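PDB 5JVK: T9SS C-terminal target domain-containing protein, which probably hydrolyses O-glycosidic bonds as a family 39 glycoside hydrolase of a gut bacterium. Local coordinates for residues D115-Y118 with S119-F122; S196-G199 with C200-L204; E219-E223 with P224-D228; G342-S345 with T346-L349; W375-F378 with Q379-D383. All blocks are in the same frame, centred on the assembly; numbering follows the deposited sequence.

How the contacts relate
From the N terminus, the five local contacts follow one another in series along an eight-stranded parallel (beta/alpha)8 barrel; none nests in or crosses another. Contact 1 turns the loop after strand 106-109 into helix 118-127. Contact 2 is a run of helix 194-211, which leads to strand 217-220; contact 3 bends the chain beyond that strand, and the two touch through Cys200 and Trp221 and through Leu204 and Leu220. Contact 4 folds the loop between strand 335-341 and helix 350-366. Contact 5, after the last barrel strand, 373-375, touches the segments that follow the first and seventh strands: Phe378 packs on Thr121 of contact 1, and Trp375 on Gly342 and Trp343 of contact 4.

Contact 1: residues D115-Y118 with S119-F122; sequences DNDY and SKTF
Asp117 caps the first turn of helix 118-127, its OD2 accepting from Lys120 N at 3.2 Å with the donor above the carboxylate plane. The side chain leaves with CG anti to the backbone N (chi1 -173°), which carries the carboxylate over the turn and sets Asp117 CG 3.4 Å from Lys120 CB. On the solvent side the contact is a charged clasp. Lys120 bends at chi3 (67°) and chi4 (66°), and its NZ reaches the syn lone pair of Asp115 OD2 at 3.0 Å in a salt bridge, the two side chains crossing at about a right angle. Lys120 also makes a cation-pi contact with Phe399. With an alanine at Asp117, the Lys120 amide would probably lose its cap and the start of the helix would be held less firmly. The tight side is made by the buried Tyr118, Thr121 and Phe122: Tyr118 O accepts from Phe122 N at 3.0 Å and lies at the edge of the Phe122 ring, while the rings approach more loosely, Tyr118 CD1 4.4 Å from Phe122 CE1. Tyr118 meets Phe158 of helix 153-164 edge-to-face, and Thr121 rests on Pro113 and Phe399, placing the helix start between helix 153-164 and loops.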
loop_
_atom_site.group_PDB
_atom_site.type_symbol
_atom_site.label_atom_id
_atom_site.label_comp_id
_atom_site.label_asym_id
_atom_site.label_seq_id
_atom_site.Cartn_x
_atom_site.Cartn_y
_atom_site.Cartn_z
ATOM N N ASP A 115 20.128 0.942 -1.621
ATOM C CA ASP A 115 21.157 1.911 -1.207
ATOM C C ASP A 115 21.342 2.040 0.320
ATOM O O ASP A 115 22.147 2.859 0.772
ATOM C CB ASP A 115 20.903 3.295 -1.851
ATOM C CG ASP A 115 19.565 3.926 -1.449
ATOM O OD1 ASP A 115 18.826 3.368 -0.606
ATOM O OD2 ASP A 115 19.250 5.000 -2.003
ATOM N N ASN A 116 20.597 1.246 1.098
ATOM C CA ASN A 116 20.714 1.196 2.564
ATOM C C ASN A 116 20.426 2.549 3.241
ATOM O O ASN A 116 20.964 2.847 4.308
ATOM C CB ASN A 116 22.101 0.651 2.963
ATOM C CG ASN A 116 22.137 0.075 4.376
ATOM O OD1 ASN A 116 21.127 -0.394 4.906
ATOM N ND2 ASN A 116 23.316 0.104 4.989
ATOM N N ASP A 117 19.558 3.345 2.617
ATOM C CA ASP A 117 19.190 4.676 3.092
ATOM C C ASP A 117 17.731 4.609 3.554
ATOM O O ASP A 117 16.801 4.834 2.770
ATOM C CB ASP A 117 19.394 5.697 1.964
ATOM C CG ASP A 117 19.190 7.139 2.411
ATOM O OD1 ASP A 117 19.589 8.039 1.646
ATOM O OD2 ASP A 117 18.639 7.392 3.503
ATOM N N TYR A 118 17.550 4.287 4.834
ATOM C CA TYR A 118 16.214 4.089 5.411
ATOM C C TYR A 118 15.434 5.392 5.590
ATOM O O TYR A 118 14.217 5.408 5.405
ATOM C CB TYR A 118 16.293 3.319 6.741
ATOM C CG TYR A 118 16.434 1.821 6.555
ATOM C CD1 TYR A 118 15.359 0.961 6.803
ATOM C CD2 TYR A 118 17.630 1.261 6.106
ATOM C CE1 TYR A 118 15.481 -0.412 6.624
ATOM C CE2 TYR A 118 17.760 -0.110 5.924
ATOM C CZ TYR A 118 16.684 -0.943 6.184
ATOM O OH TYR A 118 16.809 -2.300 6.003
ATOM N N SER A 119 16.126 6.475 5.942
ATOM C CA SER A 119 15.476 7.780 6.116
ATOM C C SER A 119 14.872 8.316 4.812
ATOM O O SER A 119 13.787 8.892 4.828
ATOM C CB SER A 119 16.456 8.799 6.706
ATOM O OG SER A 119 17.610 8.915 5.895
ATOM N N LYS A 120 15.569 8.110 3.694
ATOM C CA LYS A 120 15.081 8.528 2.374
ATOM C C LYS A 120 13.849 7.739 1.945
ATOM O O LYS A 120 12.853 8.326 1.524
ATOM C CB LYS A 120 16.183 8.383 1.317
ATOM C CG LYS A 120 15.797 8.903 -0.065
ATOM C CD LYS A 120 17.010 9.205 -0.937
ATOM C CE LYS A 120 17.789 7.956 -1.324
ATOM N NZ LYS A 120 17.016 7.049 -2.214
ATOM N N THR A 121 13.928 6.413 2.051
ATOM C CA THR A 121 12.812 5.525 1.706
ATOM C C THR A 121 11.574 5.814 2.567
ATOM O O THR A 121 10.465 5.870 2.040
ATOM C CB THR A 121 13.224 4.030 1.794
ATOM O OG1 THR A 121 14.143 3.728 0.735
ATOM C CG2 THR A 121 12.021 3.091 1.673
ATOM N N PHE A 122 11.769 6.018 3.870
ATOM C CA PHE A 122 10.644 6.299 4.780
ATOM C C PHE A 122 10.079 7.711 4.669
ATOM O O PHE A 122 8.918 7.931 5.015
ATOM C CB PHE A 122 10.986 5.947 6.233
ATOM C CG PHE A 122 10.664 4.526 6.579
ATOM C CD1 PHE A 122 11.486 3.490 6.153
ATOM C CD2 PHE A 122 9.502 4.216 7.276
ATOM C CE1 PHE A 122 11.171 2.172 6.447
ATOM C CE2 PHE A 122 9.183 2.903 7.573
ATOM C CZ PHE A 122 10.017 1.878 7.160
#

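Contact 2: residues S196-G199 with C200-L204; sequences SRLG and CANAL
Leu198 and Asn202, one turn apart on helix 194-211, make the side-chain part of this contact; the rest is carried by the backbone. Four main-chain hydrogen bonds run in the i to i+4 pattern of an alpha helix. Cys200 N donates to Ser196 O and Ala201 N to Arg197 O, while Asn202 N reaches Leu198 O at 2.9 Å in a nearly straight bond (165° at the hydrogen). The last, from Ala203 N to Gly199 O at 3.0 Å, is more bent, at 141°.

Close carbon-to-oxygen contacts of the helix turn accompany these bonds: Ala203 CB is 3.2 Å from Gly199 O, and Ala201 CB is 3.4 Å from Arg197 O.

The Asn202 side chain runs obliquely across Leu198, its ND2 3.6 Å from Leu198 CG. In Asn202, CG lies anti to the carbonyl carbon (chi1 -65°), which turns the amide back toward Leu198. ND2 also comes near Leu198 O, but at an angle too poor for a hydrogen bond. A glycine in place of Asn202 would probably leave the flank of Leu198 without its amide neighbour and take away the contacts with Thr243 and Tyr149.

The polar end of Ser196 is satisfied outside the contact, OG bonding to Thr193 OG1 and Gly184 O. The Arg197 side chain lies about 6 Å from a bound sulfate, probably from the crystallisation liquor. Cys200 and Ala203 touch Trp139 and Phe173. Across the contact itself, the chemistry implies a helix turn held by its main-chain bonds, with no side-chain hydrogen bond between the two segments.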
loop_
_atom_site.group_PDB
_atom_site.type_symbol
_atom_site.label_atom_id
_atom_site.label_comp_id
_atom_site.label_asym_id
_atom_site.label_seq_id
_atom_site.Cartn_x
_atom_site.Cartn_y
_atom_site.Cartn_z
ATOM N N SER A 196 10.581 -28.233 17.054
ATOM C CA SER A 196 10.660 -27.098 16.124
ATOM C C SER A 196 9.527 -26.085 16.302
ATOM O O SER A 196 9.734 -24.886 16.095
ATOM C CB SER A 196 10.697 -27.592 14.677
ATOM O OG SER A 196 9.533 -28.331 14.357
ATOM N N ARG A 197 8.337 -26.564 16.664
ATOM C CA ARG A 197 7.229 -25.682 17.044
ATOM C C ARG A 197 7.574 -24.840 18.268
ATOM O O ARG A 197 7.273 -23.644 18.309
ATOM C CB ARG A 197 5.964 -26.482 17.339
ATOM C CG ARG A 197 5.322 -27.106 16.114
ATOM C CD ARG A 197 4.270 -28.123 16.512
ATOM N NE ARG A 197 3.932 -29.017 15.410
ATOM C CZ ARG A 197 3.165 -30.102 15.517
ATOM N NH1 ARG A 197 2.624 -30.455 16.684
ATOM N NH2 ARG A 197 2.931 -30.846 14.440
ATOM N N LEU A 198 8.196 -25.477 19.259
ATOM C CA LEU A 198 8.650 -24.792 20.471
ATOM C C LEU A 198 9.748 -23.776 20.147
ATOM O O LEU A 198 9.735 -22.657 20.661
ATOM C CB LEU A 198 9.162 -25.804 21.505
ATOM C CG LEU A 198 9.264 -25.297 22.950
ATOM C CD1 LEU A 198 7.894 -25.299 23.615
ATOM C CD2 LEU A 198 10.248 -26.135 23.755
ATOM N N GLY A 199 10.692 -24.177 19.295
ATOM C CA GLY A 199 11.776 -23.304 18.851
ATOM C C GLY A 199 11.297 -22.074 18.105
ATOM O O GLY A 199 11.835 -20.984 18.296
ATOM N N CYS A 200 10.287 -22.261 17.254
ATOM C CA CYS A 200 9.641 -21.165 16.523
ATOM C C CYS A 200 8.927 -20.211 17.476
ATOM O O CYS A 200 9.055 -18.991 17.349
ATOM C CB CYS A 200 8.638 -21.722 15.504
ATOM S SG CYS A 200 7.959 -20.515 14.337
ATOM N N ALA A 201 8.186 -20.780 18.428
ATOM C CA ALA A 201 7.449 -20.005 19.433
ATOM C C ALA A 201 8.352 -19.151 20.317
ATOM O O ALA A 201 8.064 -17.974 20.543
ATOM C CB ALA A 201 6.603 -20.930 20.292
ATOM N N ASN A 202 9.437 -19.743 20.810
ATOM C CA ASN A 202 10.395 -19.025 21.655
ATOM C C ASN A 202 11.248 -18.022 20.871
ATOM O O ASN A 202 11.699 -17.026 21.442
ATOM C CB ASN A 202 11.300 -20.004 22.415
ATOM C CG ASN A 202 10.535 -20.852 23.423
ATOM O OD1 ASN A 202 9.611 -20.375 24.084
ATOM N ND2 ASN A 202 10.929 -22.114 23.558
ATOM N N ALA A 203 11.467 -18.282 19.581
ATOM C CA ALA A 203 12.193 -17.347 18.708
ATOM C C ALA A 203 11.394 -16.070 18.447
ATOM O O ALA A 203 11.944 -14.968 18.510
ATOM C CB ALA A 203 12.552 -18.014 17.389
ATOM N N LEU A 204 10.105 -16.228 18.146
ATOM C CA LEU A 204 9.201 -15.087 17.968
ATOM C C LEU A 204 8.979 -14.352 19.288
ATOM O O LEU A 204 8.981 -13.120 19.318
ATOM C CB LEU A 204 7.852 -15.535 17.385
ATOM C CG LEU A 204 6.760 -14.472 17.190
ATOM C CD1 LEU A 204 7.259 -13.311 16.342
ATOM C CD2 LEU A 204 5.521 -15.094 16.567
#

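Contact 3: residues E219-E223 with P224-D228; sequences ELWNE and PNYAD
Trp221 and Tyr226 meet rim to rim, their planes 83° apart and neither ring over the face of the other. The indole NE1 of Trp221 donates to Tyr226 OH at 2.9 Å, and the hydroxyl oxygen lies in the plane of the indole, so each ring offers its edge to the other. Pro224 fills the angle between them: its CB is 3.7 Å from Trp221 CD1, and its CA lies 3.7 Å above one face of the Tyr226 ring, toward the rim. The proline is the centre of an inverse gamma turn, in which Asn225 N makes a weak bond of 2.9 Å to Glu223 O. Tyr226 OH is gripped a second time by water 1, at 2.6 Å, and this water donates to Asn222 O at 2.9 Å, tying the tyrosine tip back to the main chain. Phe190 meets the Trp221 ring edge-to-face. The polar ends of the first segment turn elsewhere, Asn222 OD1 to Arg134 and Glu223 OE2 to His288, with Glu340 of strand 335-341 touching both side chains. An Asn-Glu pair at the end of the fourth barrel strand, often followed by proline, is characteristic of clan GH-A glycoside hydrolases, in which its glutamate serves as acid/base; Glu223 probably occupies that place here.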
loop_
_atom_site.group_PDB
_atom_site.type_symbol
_atom_site.label_atom_id
_atom_site.label_comp_id
_atom_site.label_asym_id
_atom_site.label_seq_id
_atom_site.Cartn_x
_atom_site.Cartn_y
_atom_site.Cartn_z
ATOM N N GLU A 219 2.770 -11.167 12.284
ATOM C CA GLU A 219 2.120 -12.096 11.359
ATOM C C GLU A 219 2.933 -13.382 11.296
ATOM O O GLU A 219 4.114 -13.352 10.965
ATOM C CB GLU A 219 2.005 -11.458 9.971
ATOM C CG GLU A 219 1.172 -12.239 8.961
ATOM C CD GLU A 219 1.074 -11.547 7.608
ATOM O OE1 GLU A 219 1.911 -10.667 7.310
ATOM O OE2 GLU A 219 0.159 -11.886 6.829
ATOM N N LEU A 220 2.301 -14.508 11.618
ATOM C CA LEU A 220 2.994 -15.795 11.665
ATOM C C LEU A 220 3.035 -16.424 10.269
ATOM O O LEU A 220 2.035 -16.953 9.782
ATOM C CB LEU A 220 2.334 -16.720 12.702
ATOM C CG LEU A 220 3.030 -18.025 13.133
ATOM C CD1 LEU A 220 3.093 -19.052 12.008
ATOM C CD2 LEU A 220 4.428 -17.758 13.684
ATOM N N TRP A 221 4.205 -16.336 9.636
ATOM C CA TRP A 221 4.533 -16.998 8.363
ATOM C C TRP A 221 3.908 -16.293 7.156
ATOM O O TRP A 221 2.768 -15.842 7.215
ATOM C CB TRP A 221 4.153 -18.495 8.379
ATOM C CG TRP A 221 5.206 -19.379 7.791
ATOM C CD1 TRP A 221 5.341 -19.740 6.485
ATOM C CD2 TRP A 221 6.286 -20.002 8.494
ATOM N NE1 TRP A 221 6.437 -20.557 6.327
ATOM C CE2 TRP A 221 7.034 -20.736 7.546
ATOM C CE3 TRP A 221 6.694 -20.013 9.836
ATOM C CZ2 TRP A 221 8.171 -21.474 7.894
ATOM C CZ3 TRP A 221 7.826 -20.749 10.185
ATOM C CH2 TRP A 221 8.552 -21.468 9.214
ATOM N N ASN A 222 4.674 -16.197 6.070
ATOM C CA ASN A 222 4.205 -15.600 4.821
ATOM C C ASN A 222 3.807 -16.687 3.822
ATOM O O ASN A 222 4.655 -17.453 3.362
ATOM C CB ASN A 222 5.287 -14.717 4.205
ATOM C CG ASN A 222 4.820 -14.037 2.933
ATOM O OD1 ASN A 222 4.020 -13.107 2.974
ATOM N ND2 ASN A 222 5.305 -14.511 1.798
ATOM N N GLU A 223 2.517 -16.734 3.496
ATOM C CA GLU A 223 1.955 -17.668 2.513
ATOM C C GLU A 223 2.345 -19.144 2.717
ATOM O O GLU A 223 2.964 -19.753 1.837
ATOM C CB GLU A 223 2.305 -17.201 1.094
ATOM C CG GLU A 223 1.809 -15.799 0.779
ATOM C CD GLU A 223 1.913 -15.442 -0.692
ATOM O OE1 GLU A 223 2.708 -16.073 -1.423
ATOM O OE2 GLU A 223 1.193 -14.512 -1.115
ATOM N N PRO A 224 1.983 -19.726 3.879
ATOM C CA PRO A 224 2.184 -21.154 4.115
ATOM C C PRO A 224 1.116 -22.006 3.411
ATOM O O PRO A 224 0.270 -22.623 4.065
ATOM C CB PRO A 224 2.085 -21.261 5.642
ATOM C CG PRO A 224 1.128 -20.184 6.004
ATOM C CD PRO A 224 1.501 -19.048 5.096
ATOM N N ASN A 225 1.176 -22.040 2.080
ATOM C CA ASN A 225 0.230 -22.804 1.261
ATOM C C ASN A 225 0.538 -24.301 1.360
ATOM O O ASN A 225 -0.366 -25.134 1.426
ATOM C CB ASN A 225 0.297 -22.342 -0.196
ATOM C CG ASN A 225 -0.208 -20.921 -0.381
ATOM O OD1 ASN A 225 0.550 -20.018 -0.729
ATOM N ND2 ASN A 225 -1.497 -20.722 -0.157
ATOM N N TYR A 226 1.831 -24.614 1.337
ATOM C CA TYR A 226 2.362 -25.945 1.693
ATOM C C TYR A 226 1.852 -26.533 3.026
ATOM O O TYR A 226 1.713 -27.752 3.139
ATOM C CB TYR A 226 3.909 -25.952 1.668
ATOM C CG TYR A 226 4.582 -24.681 2.170
ATOM C CD1 TYR A 226 4.692 -24.414 3.533
ATOM C CD2 TYR A 226 5.112 -23.745 1.271
ATOM C CE1 TYR A 226 5.304 -23.253 3.989
ATOM C CE2 TYR A 226 5.721 -22.581 1.718
ATOM C CZ TYR A 226 5.816 -22.340 3.076
ATOM O OH TYR A 226 6.421 -21.192 3.527
ATOM N N ALA A 227 1.586 -25.680 4.020
ATOM C CA ALA A 227 1.075 -26.119 5.328
ATOM C C ALA A 227 -0.455 -26.164 5.364
ATOM O O ALA A 227 -1.115 -25.169 5.055
ATOM C CB ALA A 227 1.590 -25.202 6.425
ATOM N N ASP A 228 -1.008 -27.316 5.748
ATOM C CA ASP A 228 -2.456 -27.481 5.933
ATOM C C ASP A 228 -2.924 -26.649 7.140
ATOM O O ASP A 228 -2.240 -26.628 8.167
ATOM C CB ASP A 228 -2.806 -28.962 6.148
ATOM C CG ASP A 228 -4.303 -29.202 6.298
ATOM O OD1 ASP A 228 -5.019 -29.180 5.278
ATOM O OD2 ASP A 228 -4.765 -29.418 7.439
HETATM O O HOH W 1 6.257 -19.262 1.739
#

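Contact 4: residues G342-S345 with T346-L349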
loop_
_atom_site.group_PDB
_atom_site.type_symbol
_atom_site.label_atom_id
_atom_site.label_comp_id
_atom_site.label_asym_id
_atom_site.label_seq_id
_atom_site.Cartn_x
_atom_site.Cartn_y
_atom_site.Cartn_z
ATOM N N GLY A 342 -2.189 -5.942 -4.505
ATOM C CA GLY A 342 -1.512 -5.105 -5.479
ATOM C C GLY A 342 -1.704 -5.510 -6.922
ATOM O O GLY A 342 -2.199 -6.596 -7.219
ATOM N N TRP A 343 -1.320 -4.597 -7.806
ATOM C CA TRP A 343 -1.300 -4.807 -9.247
ATOM C C TRP A 343 0.079 -4.390 -9.747
ATOM O O TRP A 343 0.737 -3.550 -9.126
ATOM C CB TRP A 343 -2.386 -3.971 -9.923
ATOM C CG TRP A 343 -3.790 -4.460 -9.676
ATOM C CD1 TRP A 343 -4.560 -5.181 -10.529
ATOM C CD2 TRP A 343 -4.585 -4.249 -8.505
ATOM N NE1 TRP A 343 -5.784 -5.439 -9.974
ATOM C CE2 TRP A 343 -5.829 -4.878 -8.728
ATOM C CE3 TRP A 343 -4.370 -3.587 -7.292
ATOM C CZ2 TRP A 343 -6.854 -4.874 -7.780
ATOM C CZ3 TRP A 343 -5.382 -3.583 -6.348
ATOM C CH2 TRP A 343 -6.614 -4.222 -6.597
ATOM N N ASN A 344 0.509 -4.971 -10.864
ATOM C CA ASN A 344 1.856 -4.742 -11.406
ATOM C C ASN A 344 1.804 -4.164 -12.815
ATOM O O ASN A 344 0.838 -4.384 -13.550
ATOM C CB ASN A 344 2.679 -6.034 -11.389
ATOM C CG ASN A 344 2.078 -7.129 -12.250
ATOM O OD1 ASN A 344 2.220 -7.123 -13.473
ATOM N ND2 ASN A 344 1.405 -8.079 -11.612
ATOM N N SER A 345 2.863 -3.443 -13.183
ATOM C CA SER A 345 2.965 -2.793 -14.498
ATOM C C SER A 345 3.346 -3.717 -15.672
ATOM O O SER A 345 3.483 -3.237 -16.801
ATOM C CB SER A 345 3.930 -1.601 -14.433
ATOM O OG SER A 345 3.493 -0.649 -13.479
ATOM N N THR A 346 3.520 -5.019 -15.424
ATOM C CA THR A 346 3.714 -5.992 -16.507
ATOM C C THR A 346 2.374 -6.363 -17.149
ATOM O O THR A 346 2.241 -6.307 -18.373
ATOM C CB THR A 346 4.434 -7.266 -16.018
ATOM O OG1 THR A 346 5.715 -6.916 -15.479
ATOM C CG2 THR A 346 4.628 -8.271 -17.158
ATOM N N THR A 347 1.395 -6.735 -16.322
ATOM C CA THR A 347 0.058 -7.136 -16.800
ATOM C C THR A 347 -0.999 -6.014 -16.763
ATOM O O THR A 347 -2.140 -6.229 -17.181
ATOM C CB THR A 347 -0.478 -8.354 -16.023
ATOM O OG1 THR A 347 -0.560 -8.043 -14.630
ATOM C CG2 THR A 347 0.428 -9.556 -16.220
ATOM N N ASN A 348 -0.632 -4.839 -16.252
ATOM C CA ASN A 348 -1.464 -3.637 -16.367
ATOM C C ASN A 348 -0.630 -2.447 -16.827
ATOM O O ASN A 348 0.592 -2.432 -16.680
ATOM C CB ASN A 348 -2.128 -3.299 -15.027
ATOM C CG ASN A 348 -3.343 -4.163 -14.737
ATOM O OD1 ASN A 348 -4.335 -4.132 -15.465
ATOM N ND2 ASN A 348 -3.285 -4.914 -13.659
ATOM N N LEU A 349 -1.315 -1.446 -17.371
ATOM C CA LEU A 349 -0.708 -0.151 -17.667
ATOM C C LEU A 349 -0.361 0.530 -16.344
ATOM O O LEU A 349 -0.971 0.226 -15.315
ATOM C CB LEU A 349 -1.685 0.730 -18.450
ATOM C CG LEU A 349 -2.192 0.244 -19.810
ATOM C CD1 LEU A 349 -3.372 1.092 -20.268
ATOM C CD2 LEU A 349 -1.077 0.274 -20.842
HETATM O O HOH W 2 -1.162 -6.483 -12.513
#
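Asn344 and Thr347 hold together an Asx motif in the loop that follows the seventh barrel strand: the asparagine side chain binds the amides two and three residues on, while its main-chain oxygen takes the amide four residues on. From CB, the branch is set by a chi1 of 62°, which places CG between the backbone N and the carbonyl carbon and directs the amide toward the amides of Thr346 and Thr347. Asn344 CG comes to 3.7 Å from Thr347 OG1, and the Asn344 side chain also touches Ile388 and Phe392. At the tip, Asn344 OD1 accepts from Thr347 N at 3.0 Å, nearly straight at 166°, and weakly from Thr346 N at 3.2 Å. Thr347 OG1 is also 3.1 Å from Asn344 OD1, though its proton has another acceptor within reach. On the other branch, Asn344 ND2 stands 3.6 Å from Thr347 OG1. Water 2 bridges the two segments, accepting from Asn344 N at 2.8 Å and bonded to Thr347 OG1. The bonds to OD1, one clear and one weak, probably limit the rotation of the buried amide. Outside the motif, Ser345 OG is hydrogen-bonded to Asp350 OD1 and Lys402 NZ, Thr346 OG1 to Pro385 O, and Trp343 NE1 to Asn294 O. The turn is closed by a weak bond of 3.1 Å from Asn348 N to Asn344 O, and Ser345 CA makes a C-H...O contact with Asn348 O at 3.2 Å.

Contact 5: residues W375-F378 with Q379-D383; sequences WYDF and QNDGD
Tyr376 OH is gripped by His111 NE2 and by water 3, the latter 2.6 Å from Tyr376 OH and in the plane of that ring, and the water links it to Asp381 OD2. Water 3 appears to donate to Asp381 OD2 at 2.9 Å, though acceptors around it outnumber its protons. Asp377 OD2 lies 2.7 Å from Asp381 OD2; two carboxylate oxygens so close suggest that one of the acids probably carries a proton, and the planes of the two groups are turned 37° from each other. Asp377 reaches toward Asp381 with CG between its backbone N and carbonyl carbon (chi1 58°). Asp381 meets it with CG anti to its own carbonyl carbon (chi1 -64°). His111 also touches both aspartates. Asp377 CB sits over the centre of the Tyr376 ring, 3.6 Å above its plane. This closeness goes with a cis peptide bond between the two residues; a non-proline cis peptide after the eighth strand also occurs in other clan GH-A barrels. Gln379 NE2 is hydrogen-bonded to Arg396 O. Strand 106-109 flanks the turn through Cys109 and Val108, helix 118-127 receives Phe378 on Leu124 and Ile125, and helix 350-366 backs Trp375 with Gln353, Leu357 and Tyr361.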
loop_
_atom_site.group_PDB
_atom_site.type_symbol
_atom_site.label_atom_id
_atom_site.label_comp_id
_atom_site.label_asym_id
_atom_site.label_seq_id
_atom_site.Cartn_x
_atom_site.Cartn_y
_atom_site.Cartn_z
ATOM N N TRP A 375 -0.444 -2.346 0.560
ATOM C CA TRP A 375 -0.113 -2.423 -0.857
ATOM C C TRP A 375 1.187 -3.189 -1.062
ATOM O O TRP A 375 2.186 -2.891 -0.403
ATOM C CB TRP A 375 0.029 -1.027 -1.467
ATOM C CG TRP A 375 0.435 -1.054 -2.913
ATOM C CD1 TRP A 375 1.707 -1.023 -3.411
ATOM C CD2 TRP A 375 -0.436 -1.134 -4.044
ATOM N NE1 TRP A 375 1.680 -1.075 -4.783
ATOM C CE2 TRP A 375 0.377 -1.142 -5.198
ATOM C CE3 TRP A 375 -1.826 -1.193 -4.195
ATOM C CZ2 TRP A 375 -0.155 -1.202 -6.486
ATOM C CZ3 TRP A 375 -2.354 -1.254 -5.477
ATOM C CH2 TRP A 375 -1.518 -1.256 -6.606
ATOM N N TYR A 376 1.170 -4.165 -1.971
ATOM C CA TYR A 376 2.390 -4.833 -2.415
ATOM C C TYR A 376 2.789 -4.261 -3.778
ATOM O O TYR A 376 2.020 -4.395 -4.726
ATOM C CB TYR A 376 2.215 -6.353 -2.521
ATOM C CG TYR A 376 3.545 -7.028 -2.747
ATOM C CD1 TYR A 376 4.355 -7.379 -1.671
ATOM C CD2 TYR A 376 4.028 -7.256 -4.039
ATOM C CE1 TYR A 376 5.596 -7.964 -1.869
ATOM C CE2 TYR A 376 5.269 -7.844 -4.248
ATOM C CZ TYR A 376 6.049 -8.196 -3.161
ATOM O OH TYR A 376 7.277 -8.779 -3.353
ATOM N N ASP A 377 3.948 -3.607 -3.914
ATOM C CA ASP A 377 4.849 -3.196 -2.825
ATOM C C ASP A 377 5.340 -1.771 -3.104
ATOM O O ASP A 377 4.907 -1.150 -4.082
ATOM C CB ASP A 377 6.004 -4.203 -2.642
ATOM C CG ASP A 377 6.857 -4.394 -3.896
ATOM O OD1 ASP A 377 6.578 -3.794 -4.959
ATOM O OD2 ASP A 377 7.827 -5.172 -3.809
ATOM N N PHE A 378 6.213 -1.245 -2.246
ATOM C CA PHE A 378 6.600 0.164 -2.334
ATOM C C PHE A 378 7.483 0.473 -3.537
ATOM O O PHE A 378 7.200 1.407 -4.287
ATOM C CB PHE A 378 7.293 0.635 -1.056
ATOM C CG PHE A 378 7.526 2.116 -1.026
ATOM C CD1 PHE A 378 8.815 2.637 -1.057
ATOM C CD2 PHE A 378 6.445 2.996 -1.020
ATOM C CE1 PHE A 378 9.018 4.006 -1.046
ATOM C CE2 PHE A 378 6.645 4.366 -1.017
ATOM C CZ PHE A 378 7.934 4.871 -1.029
ATOM N N GLN A 379 8.539 -0.315 -3.711
ATOM C CA GLN A 379 9.516 -0.090 -4.774
ATOM C C GLN A 379 9.602 -1.307 -5.687
ATOM O O GLN A 379 9.496 -2.439 -5.221
ATOM C CB GLN A 379 10.892 0.221 -4.171
ATOM C CG GLN A 379 11.950 0.569 -5.210
ATOM C CD GLN A 379 13.151 1.294 -4.630
ATOM O OE1 GLN A 379 13.525 1.085 -3.477
ATOM N NE2 GLN A 379 13.768 2.148 -5.438
ATOM N N ASN A 380 9.784 -1.059 -6.986
ATOM C CA ASN A 380 10.054 -2.120 -7.961
ATOM C C ASN A 380 11.265 -2.943 -7.525
ATOM O O ASN A 380 12.333 -2.387 -7.273
ATOM C CB ASN A 380 10.321 -1.533 -9.360
ATOM C CG ASN A 380 9.050 -1.153 -10.105
ATOM O OD1 ASN A 380 7.933 -1.422 -9.658
ATOM N ND2 ASN A 380 9.220 -0.526 -11.264
ATOM N N ASP A 381 11.091 -4.259 -7.448
ATOM C CA ASP A 381 12.159 -5.163 -7.004
ATOM C C ASP A 381 13.271 -5.359 -8.040
ATOM O O ASP A 381 14.314 -5.919 -7.705
ATOM C CB ASP A 381 11.580 -6.527 -6.622
ATOM C CG ASP A 381 10.640 -6.450 -5.435
ATOM O OD1 ASP A 381 11.126 -6.475 -4.287
ATOM O OD2 ASP A 381 9.416 -6.378 -5.651
ATOM N N GLY A 382 13.042 -4.933 -9.286
ATOM C CA GLY A 382 14.069 -4.962 -10.334
ATOM C C GLY A 382 13.702 -4.132 -11.555
ATOM O O GLY A 382 12.808 -3.283 -11.489
ATOM N N ASP A 383 14.407 -4.379 -12.662
ATOM C CA ASP A 383 14.261 -3.608 -13.915
ATOM C C ASP A 383 13.622 -4.362 -15.084
ATOM O O ASP A 383 13.192 -3.736 -16.050
ATOM C CB ASP A 383 15.632 -3.098 -14.372
ATOM C CG ASP A 383 16.267 -2.132 -13.384
ATOM O OD1 ASP A 383 15.591 -1.717 -12.414
ATOM O OD2 ASP A 383 17.455 -1.788 -13.584
HETATM O O HOH W 3 8.076 -8.896 -5.808
#